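Local atomic coordinates of MaoC family protein (Mycobacterium tuberculosis H37Rv, PDB entry 3KHP), a protein that probably dehydrates 3-hydroxyacyl thioesters as a two-domain MaoC-type hydratase 2 that pairs with a second copy of itself. Residues Phe61-Glu64 / Asn65-Gly68; Pro193-Glu196 / Asp197-Leu200. One frame throughout, in Å; residues are numbered along the deposited sequence.

Contact 1 (Phe61-Glu64 / Asn65-Gly68); sequences FTTE and NSHG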
loop_
_atom_site.group_PDB
_atom_site.type_symbol
_atom_site.label_atom_id
_atom_site.label_comp_id
_atom_site.label_asym_id
_atom_site.label_seq_id
_atom_site.Cartn_x
_atom_site.Cartn_y
_atom_site.Cartn_z
ATOM N N PHE A 61 10.884 6.530 -7.071
ATOM C CA PHE A 61 9.799 6.669 -6.077
ATOM C C PHE A 61 9.344 5.343 -5.500
ATOM O O PHE A 61 8.863 5.321 -4.359
ATOM C CB PHE A 61 8.627 7.423 -6.699
ATOM C CG PHE A 61 9.017 8.781 -7.179
ATOM C CD1 PHE A 61 9.413 9.759 -6.285
ATOM C CD2 PHE A 61 9.045 9.079 -8.498
ATOM C CE1 PHE A 61 9.815 11.026 -6.727
ATOM C CE2 PHE A 61 9.442 10.329 -8.939
ATOM C CZ PHE A 61 9.843 11.292 -8.056
ATOM N N THR A 62 9.551 4.237 -6.236
ATOM C CA THR A 62 9.083 2.914 -5.773
ATOM C C THR A 62 10.171 1.914 -5.313
ATOM O O THR A 62 9.866 0.787 -4.911
ATOM C CB THR A 62 8.247 2.305 -6.858
ATOM O OG1 THR A 62 8.988 2.327 -8.095
ATOM C CG2 THR A 62 6.982 3.153 -7.030
ATOM N N THR A 63 11.431 2.334 -5.349
ATOM C CA THR A 63 12.519 1.513 -4.862
ATOM C C THR A 63 13.600 2.350 -4.181
ATOM O O THR A 63 13.841 3.519 -4.547
ATOM C CB THR A 63 13.208 0.692 -5.994
ATOM O OG1 THR A 63 13.880 1.585 -6.921
ATOM C CG2 THR A 63 12.199 -0.222 -6.717
ATOM N N GLU A 64 14.269 1.711 -3.225
ATOM C CA GLU A 64 15.343 2.325 -2.467
ATOM C C GLU A 64 16.739 1.803 -2.782
ATOM O O GLU A 64 17.727 2.442 -2.367
ATOM C CB GLU A 64 15.097 2.143 -0.979
ATOM C CG GLU A 64 15.536 0.847 -0.381
ATOM C CD GLU A 64 14.667 -0.341 -0.773
ATOM O OE1 GLU A 64 13.847 -0.249 -1.710
ATOM O OE2 GLU A 64 14.841 -1.388 -0.129
ATOM N N ASN A 65 16.823 0.641 -3.438
ATOM C CA ASN A 65 18.091 -0.071 -3.633
ATOM C C ASN A 65 18.364 -0.452 -5.077
ATOM O O ASN A 65 19.086 -1.401 -5.335
ATOM C CB ASN A 65 18.190 -1.310 -2.731
ATOM C CG ASN A 65 17.100 -2.300 -2.961
ATOM O OD1 ASN A 65 16.115 -2.038 -3.689
ATOM N ND2 ASN A 65 17.235 -3.470 -2.315
ATOM N N SER A 66 17.792 0.303 -6.006
ATOM C CA SER A 66 17.982 0.056 -7.417
ATOM C C SER A 66 19.268 0.740 -7.852
ATOM O O SER A 66 19.674 1.753 -7.273
ATOM C CB SER A 66 16.779 0.536 -8.223
ATOM O OG SER A 66 15.641 -0.311 -7.978
ATOM N N HIS A 67 19.921 0.152 -8.852
ATOM C CA HIS A 67 21.265 0.536 -9.264
ATOM C C HIS A 67 21.226 1.947 -9.839
ATOM O O HIS A 67 20.458 2.224 -10.768
ATOM C CB HIS A 67 21.813 -0.457 -10.304
ATOM C CG HIS A 67 23.132 -0.048 -10.879
ATOM N ND1 HIS A 67 23.247 0.565 -12.111
ATOM C CD2 HIS A 67 24.374 -0.072 -10.350
ATOM C CE1 HIS A 67 24.511 0.876 -12.327
ATOM N NE2 HIS A 67 25.212 0.515 -11.268
ATOM N N GLY A 68 22.002 2.848 -9.237
ATOM C CA GLY A 68 22.103 4.244 -9.716
ATOM C C GLY A 68 20.914 5.176 -9.474
ATOM O O GLY A 68 20.680 6.124 -10.217
HETATM O O HOH W 1 16.476 2.972 -5.720
#

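Contact 2 (Pro193-Glu196 / Asp197-Leu200); sequences PTRE and DQAL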
loop_
_atom_site.group_PDB
_atom_site.type_symbol
_atom_site.label_atom_id
_atom_site.label_comp_id
_atom_site.label_asym_id
_atom_site.label_seq_id
_atom_site.Cartn_x
_atom_site.Cartn_y
_atom_site.Cartn_z
ATOM N N PRO A 193 -3.185 6.891 -15.223
ATOM C CA PRO A 193 -4.292 5.992 -14.922
ATOM C C PRO A 193 -4.313 5.676 -13.449
ATOM O O PRO A 193 -3.334 5.910 -12.771
ATOM C CB PRO A 193 -3.976 4.742 -15.751
ATOM C CG PRO A 193 -2.593 4.799 -16.056
ATOM C CD PRO A 193 -2.162 6.250 -16.071
ATOM N N THR A 194 -5.441 5.161 -12.965
ATOM C CA THR A 194 -5.515 4.686 -11.618
ATOM C C THR A 194 -6.079 3.302 -11.664
ATOM O O THR A 194 -6.696 2.928 -12.644
ATOM C CB THR A 194 -6.392 5.583 -10.735
ATOM O OG1 THR A 194 -7.749 5.429 -11.131
ATOM C CG2 THR A 194 -5.978 7.019 -10.855
ATOM N N ARG A 195 -5.859 2.552 -10.605
ATOM C CA ARG A 195 -6.318 1.180 -10.537
ATOM C C ARG A 195 -7.620 1.075 -9.766
ATOM O O ARG A 195 -7.867 1.795 -8.822
ATOM C CB ARG A 195 -5.304 0.295 -9.847
ATOM C CG ARG A 195 -4.075 -0.020 -10.708
ATOM C CD ARG A 195 -3.074 -0.788 -9.907
ATOM N NE ARG A 195 -1.792 -0.819 -10.624
ATOM C CZ ARG A 195 -1.474 -1.677 -11.594
ATOM N NH1 ARG A 195 -0.293 -1.574 -12.158
ATOM N NH2 ARG A 195 -2.325 -2.625 -11.998
ATOM N N GLU A 196 -8.413 0.125 -10.204
ATOM C CA GLU A 196 -9.664 -0.251 -9.608
ATOM C C GLU A 196 -9.505 -0.582 -8.132
ATOM O O GLU A 196 -10.387 -0.341 -7.339
ATOM C CB GLU A 196 -10.178 -1.475 -10.405
ATOM C CG GLU A 196 -11.508 -1.932 -10.034
ATOM C CD GLU A 196 -11.467 -2.945 -8.883
ATOM O OE1 GLU A 196 -10.427 -3.662 -8.734
ATOM O OE2 GLU A 196 -12.497 -3.013 -8.154
ATOM N N ASP A 197 -8.362 -1.136 -7.763
ATOM C CA ASP A 197 -8.065 -1.428 -6.367
ATOM C C ASP A 197 -7.160 -0.392 -5.715
ATOM O O ASP A 197 -6.625 -0.641 -4.645
ATOM C CB ASP A 197 -7.443 -2.814 -6.250
ATOM C CG ASP A 197 -6.087 -2.927 -6.968
ATOM O OD1 ASP A 197 -5.670 -1.949 -7.664
ATOM O OD2 ASP A 197 -5.467 -4.016 -6.869
ATOM N N GLN A 198 -7.000 0.783 -6.307
ATOM C CA GLN A 198 -5.995 1.699 -5.790
ATOM C C GLN A 198 -6.271 2.215 -4.372
ATOM O O GLN A 198 -5.357 2.399 -3.599
ATOM C CB GLN A 198 -5.771 2.868 -6.729
ATOM C CG GLN A 198 -4.491 3.602 -6.425
ATOM C CD GLN A 198 -3.918 4.311 -7.643
ATOM O OE1 GLN A 198 -4.039 3.837 -8.795
ATOM N NE2 GLN A 198 -3.339 5.478 -7.405
ATOM N N ALA A 199 -7.519 2.438 -4.020
ATOM C CA ALA A 199 -7.826 2.942 -2.710
ATOM C C ALA A 199 -7.404 1.964 -1.607
ATOM O O ALA A 199 -7.030 2.378 -0.506
ATOM C CB ALA A 199 -9.309 3.308 -2.616
ATOM N N LEU A 200 -7.461 0.663 -1.915
ATOM C CA LEU A 200 -7.029 -0.366 -0.979
ATOM C C LEU A 200 -5.573 -0.292 -0.633
ATOM O O LEU A 200 -5.208 -0.674 0.483
ATOM C CB LEU A 200 -7.360 -1.791 -1.469
ATOM C CG LEU A 200 -8.813 -2.172 -1.789
ATOM C CD1 LEU A 200 -8.939 -3.571 -2.272
ATOM C CD2 LEU A 200 -9.758 -1.921 -0.663
HETATM O O HOH W 2 -2.241 3.496 -11.239
HETATM O O HOH W 3 -9.908 0.744 -4.857
#

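Contact 1 (Phe61-Glu64 / Asn65-Gly68)
Thr63 and Ser66 bring their side-chain oxygens together across a bend in the chain, with OG1 of Thr63 2.8 Å from OG of Ser66. A hydrogen bond from Ser66 to Thr63 is consistent with this spacing, although the serine proton has another acceptor within range. Thr63 OG1 sits between its own backbone N and carbonyl carbon (chi1 66°), which turns it across the bend, and it donates to the carbonyl O of Leu59, one turn back, which leaves it to accept here. A water closes the arrangement: it donates to Thr63 OG1 at 3.2 Å and accepts from Ser66 N at 3.0 Å.

This polar ring lies just past helix 59-62, where Thr63 is the first residue to leave helical backbone angles and the chain runs out in a long loop of the MFE-2 hydratase 2 N-terminal domain, against the second subunit.

Glu64 and Asn65 make a stack instead. Their side chains point the same way, side by side, with carboxylate and amide planes 15° apart; Glu64 OE1 is 3.5 Å from Asn65 OD1, and Glu64 OE2 is 3.7 Å from Asn65 CG. Both groups are turned to the neighbouring subunit, where the carboxylate forms salt bridges with Arg203 and Arg208 of that subunit, and Asn65 ND2 donates to the carbonyl of the same Arg208. The two arginines probably offset the oxygen-to-oxygen approach within the stack.

Contact 2 (Pro193-Glu196 / Asp197-Leu200)
The backbone N and O of Arg195 are both bonded to Gln198 in a type I beta turn, Arg195 to Gln198, that carries the chain from strand 188-192 into helix 198-202 of the MaoC-like domain. In the backbone bond, Gln198 N donates to Arg195 O at 2.8 Å. The side chain of Gln198 reaches back the other way: with CG anti to its backbone N (chi1 -164°) and the chain extended beyond, OE1 accepts from Arg195 N at 2.9 Å. This bond is fairly straight (N-H...O 162°), its donor tilted somewhat from the plane of the Gln198 amide. OE1 also lies 3.5 Å from Thr194 CB. NE2 donates to the carbonyl of Gly51, and with both ends engaged the amide is held in one orientation.

Charged groups face the dimer partner. Arg195 and Asp197 run side by side, their guanidinium and carboxylate planes 60° apart, but the contact between them is to the aliphatic stem, Asp197 OD1 lying 3.2 Å from Arg195 CB. Asp197 OD2 instead forms a salt bridge with NH1 of Arg195 of the second subunit.

Two waters bridge around the turn: one joins Glu196 O and Ala199 N, and the other donates to Pro193 O and, at 3.1 Å, to Gln198 OE1.

Both contacts are local, partly buried bends at a helix end, and both touch the second subunit, but they belong to different domains and their centres are about 23 Å apart. Contact 1 follows a helix in the N-terminal domain and lies farther out, its centre about 25 Å from the centre of the chain; contact 2 precedes a helix in the MaoC-like domain, its centre about 17 Å from that point. Contact 1 pairs two hydroxyls, with a bridging water, beside a carboxylate-amide stack, whereas contact 2 rests on backbone N-H groups given to a carbonyl and to a glutamine side chain. Across the dimer, Thr62 and Thr63 pack on Leu200 of the second subunit, so contact 1 of one subunit meets contact 2 of its partner.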